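Local coordinates for putative phthiocerol dimycocerosate transporter LppX (Mycobacterium tuberculosis, PDB 2BYO), which probably carries phthiocerol dimycocerosates from the cell membrane to the outer membrane, in a U-shaped beta-half-barrel whose hydrophobic cavity is large enough for one molecule, at residues K36-V41 with K199-V204. Residues are numbered along the deposited sequence; the frame is centred on the assembly and turned at random.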
ATOM      1  N   LYS A  36      -3.656 -10.012   5.216  1.00 34.13           N
ATOM      2  CA  LYS A  36      -3.813 -11.183   4.363  1.00 36.67           C
ATOM      3  C   LYS A  36      -5.195 -11.860   4.475  1.00 36.16           C
ATOM      4  O   LYS A  36      -5.688 -12.436   3.503  1.00 37.38           O
ATOM      5  CB  LYS A  36      -2.733 -12.218   4.680  1.00 39.05           C
ATOM      6  CG  LYS A  36      -1.408 -11.956   4.026  1.00 42.23           C
ATOM      7  CD  LYS A  36      -0.509 -13.213   4.116  1.00 45.29           C
ATOM      8  CE  LYS A  36       0.856 -12.999   3.447  1.00 47.53           C
ATOM      9  NZ  LYS A  36       1.701 -14.253   3.443  1.00 51.70           N
ATOM     10  N   GLY A  37      -5.796 -11.800   5.661  1.00 34.68           N
ATOM     11  CA  GLY A  37      -7.088 -12.439   5.921  1.00 35.50           C
ATOM     12  C   GLY A  37      -8.329 -11.656   5.511  1.00 33.89           C
ATOM     13  O   GLY A  37      -9.443 -12.155   5.643  1.00 34.38           O
ATOM     14  N   LEU A  38      -8.148 -10.434   5.030  1.00 32.89           N
ATOM     15  CA  LEU A  38      -9.269  -9.573   4.628  1.00 31.73           C
ATOM     16  C   LEU A  38     -10.015 -10.096   3.403  1.00 32.98           C
ATOM     17  O   LEU A  38      -9.405 -10.588   2.453  1.00 33.19           O
ATOM     18  CB  LEU A  38      -8.761  -8.157   4.324  1.00 30.60           C
ATOM     19  CG  LEU A  38      -8.217  -7.370   5.511  1.00 29.45           C
ATOM     20  CD1 LEU A  38      -7.479  -6.125   5.044  1.00 29.86           C
ATOM     21  CD2 LEU A  38      -9.348  -6.990   6.460  1.00 28.97           C
ATOM     22  N   THR A  39     -11.342  -9.999   3.449  1.00 33.11           N
ATOM     23  CA  THR A  39     -12.189 -10.290   2.308  1.00 33.93           C
ATOM     24  C   THR A  39     -12.254  -9.047   1.423  1.00 32.37           C
ATOM     25  O   THR A  39     -12.343  -9.136   0.188  1.00 32.51           O
ATOM     26  CB  THR A  39     -13.608 -10.656   2.771  1.00 34.56           C
ATOM     27  OG1 THR A  39     -13.538 -11.682   3.768  1.00 39.96           O
ATOM     28  CG2 THR A  39     -14.449 -11.151   1.611  1.00 38.87           C
ATOM     29  N   SER A  40     -12.239  -7.879   2.060  1.00 30.63           N
ATOM     30  CA  SER A  40     -12.348  -6.609   1.337  1.00 29.07           C
ATOM     31  C   SER A  40     -11.806  -5.472   2.182  1.00 27.41           C
ATOM     32  O   SER A  40     -11.715  -5.586   3.400  1.00 26.57           O
ATOM     33  CB  SER A  40     -13.799  -6.330   0.925  1.00 29.49           C
ATOM     34  OG  SER A  40     -14.642  -6.176   2.054  1.00 30.59           O
ATOM     35  N   VAL A  41     -11.424  -4.383   1.526  1.00 25.98           N
ATOM     36  CA  VAL A  41     -10.851  -3.243   2.217  1.00 25.99           C
ATOM     37  C   VAL A  41     -10.935  -2.018   1.298  1.00 25.62           C
ATOM     38  O   VAL A  41     -11.013  -2.163   0.087  1.00 24.92           O
ATOM     39  CB  VAL A  41      -9.369  -3.541   2.639  1.00 24.81           C
ATOM     40  CG1 VAL A  41      -8.465  -3.689   1.423  1.00 24.24           C
ATOM     41  CG2 VAL A  41      -8.825  -2.474   3.579  1.00 24.52           C
ATOM     42  N   LYS A 199     -12.551   0.434   6.206  1.00 25.90           N
ATOM     43  CA  LYS A 199     -13.712  -0.324   5.697  1.00 26.92           C
ATOM     44  C   LYS A 199     -13.439  -1.821   5.574  1.00 26.61           C
ATOM     45  O   LYS A 199     -13.960  -2.503   4.694  1.00 26.46           O
ATOM     46  CB  LYS A 199     -14.212   0.259   4.365  1.00 28.35           C
ATOM     47  CG  LYS A 199     -14.486   1.779   4.436  1.00 28.92           C
ATOM     48  CD  LYS A 199     -15.254   2.280   3.230  1.00 29.28           C
ATOM     49  CE  LYS A 199     -16.749   2.041   3.338  1.00 31.05           C
ATOM     50  NZ  LYS A 199     -17.427   2.997   4.259  1.00 31.32           N
ATOM     51  N   TRP A 200     -12.627  -2.325   6.494  1.00 27.23           N
ATOM     52  CA  TRP A 200     -12.230  -3.725   6.502  1.00 27.20           C
ATOM     53  C   TRP A 200     -13.460  -4.607   6.494  1.00 28.16           C
ATOM     54  O   TRP A 200     -14.319  -4.470   7.361  1.00 28.83           O
ATOM     55  CB  TRP A 200     -11.389  -4.029   7.745  1.00 27.30           C
ATOM     56  CG  TRP A 200     -10.138  -3.175   7.832  1.00 26.83           C
ATOM     57  CD1 TRP A 200      -8.922  -3.434   7.256  1.00 26.39           C
ATOM     58  CD2 TRP A 200      -9.990  -1.927   8.539  1.00 27.10           C
ATOM     59  NE1 TRP A 200      -8.022  -2.427   7.567  1.00 25.98           N
ATOM     60  CE2 TRP A 200      -8.649  -1.496   8.352  1.00 24.82           C
ATOM     61  CE3 TRP A 200     -10.855  -1.141   9.321  1.00 25.94           C
ATOM     62  CZ2 TRP A 200      -8.159  -0.308   8.904  1.00 25.00           C
ATOM     63  CZ3 TRP A 200     -10.365   0.040   9.878  1.00 25.63           C
ATOM     64  CH2 TRP A 200      -9.024   0.445   9.661  1.00 26.03           C
ATOM     65  N   ASN A 201     -13.538  -5.492   5.499  1.00 28.13           N
ATOM     66  CA  ASN A 201     -14.608  -6.459   5.372  1.00 30.37           C
ATOM     67  C   ASN A 201     -16.013  -5.860   5.214  1.00 30.56           C
ATOM     68  O   ASN A 201     -17.018  -6.548   5.404  1.00 32.18           O
ATOM     69  CB  ASN A 201     -14.537  -7.482   6.513  1.00 31.46           C
ATOM     70  CG  ASN A 201     -13.297  -8.361   6.428  1.00 33.70           C
ATOM     71  OD1 ASN A 201     -12.799  -8.641   5.340  1.00 33.60           O
ATOM     72  ND2 ASN A 201     -12.809  -8.816   7.571  1.00 32.61           N
ATOM     73  N   GLU A 202     -16.084  -4.587   4.829  1.00 29.87           N
ATOM     74  CA  GLU A 202     -17.353  -3.989   4.424  1.00 31.00           C
ATOM     75  C   GLU A 202     -17.524  -4.287   2.935  1.00 32.91           C
ATOM     76  O   GLU A 202     -16.564  -4.191   2.174  1.00 33.71           O
ATOM     77  CB  GLU A 202     -17.375  -2.487   4.719  1.00 29.40           C
ATOM     78  CG  GLU A 202     -17.265  -2.188   6.226  1.00 28.79           C
ATOM     79  CD  GLU A 202     -17.198  -0.704   6.573  1.00 28.28           C
ATOM     80  OE1 GLU A 202     -17.660   0.141   5.784  1.00 30.89           O
ATOM     81  OE2 GLU A 202     -16.665  -0.377   7.650  1.00 29.05           O
ATOM     82  N   PRO A 203     -18.731  -4.674   2.519  1.00 35.30           N
ATOM     83  CA  PRO A 203     -18.909  -5.166   1.159  1.00 38.25           C
ATOM     84  C   PRO A 203     -18.617  -4.112   0.087  1.00 38.87           C
ATOM     85  O   PRO A 203     -18.775  -2.924   0.322  1.00 39.26           O
ATOM     86  CB  PRO A 203     -20.377  -5.633   1.133  1.00 41.50           C
ATOM     87  CG  PRO A 203     -21.033  -4.961   2.268  1.00 39.98           C
ATOM     88  CD  PRO A 203     -19.984  -4.683   3.288  1.00 37.34           C
ATOM     89  N   VAL A 204     -18.131  -4.560  -1.061  1.00 40.42           N
ATOM     90  CA  VAL A 204     -17.724  -3.668  -2.146  1.00 40.81           C
ATOM     91  C   VAL A 204     -18.352  -4.165  -3.429  1.00 43.77           C
ATOM     92  O   VAL A 204     -18.665  -5.346  -3.558  1.00 43.88           O
ATOM     93  CB  VAL A 204     -16.163  -3.608  -2.327  1.00 39.14           C
ATOM     94  CG1 VAL A 204     -15.486  -3.037  -1.103  1.00 35.63           C
ATOM     95  CG2 VAL A 204     -15.562  -4.987  -2.678  1.00 40.72           C
TER
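The indole of Trp200 meets Leu38 at its pyrrole edge: Leu38 CD1 lies in the ring plane, and Leu38 CD2, also close to that plane, comes to 3.7 Å from Trp200 CD1. Val41 CG2 approaches the same Trp200 CD1 obliquely, at 3.8 Å, so one ring carbon takes methyls from two residues. Beyond the two segments, His180 stacks on the indole and Gln197 OE1 accepts a hydrogen bond from Trp200 NE1, fixing the ring's rotation.

The second flat group, the amide of Asn201, works through its oxygen. With CG beside its own backbone N (chi1 -67°), OD1 reaches Thr39 N at 2.7 Å. That donor lies in the carbonyl plane, with a C=O...N angle of 160°. Ser40 N adds a weak bond to the same Asn201 OD1 at 3.4 Å. Two backbone N-H groups pointing at one atom support the assignment of oxygen, not nitrogen, to this branch.

Trp200 and Asn201 are the central residues of a type II beta turn from Lys199 to Glu202, closed by Glu202 N to Lys199 O at 3.0 Å. Asn201 N donates to Ser40 O at 2.8 Å, nearly straight at 171°, although it stands above the carbonyl plane. Ser40 OG, between its backbone N and carbonyl carbon, donates to Glu202 O, likewise at 2.8 Å and from above the carbonyl plane.

The turn follows strand 191-198, which pairs antiparallel with strand 40-49 in the half-barrel sheet. On the other side of strand 40-49, Thr39 and Val41 bond through their backbones to Ala66 and Val64. The carbonyl and hydroxyl of buried Ser40 thus find protein partners in the turn, and these polar bonds tie it to the start of strand 40-49, while Leu38, Val41 and Trp200 supply the apolar part.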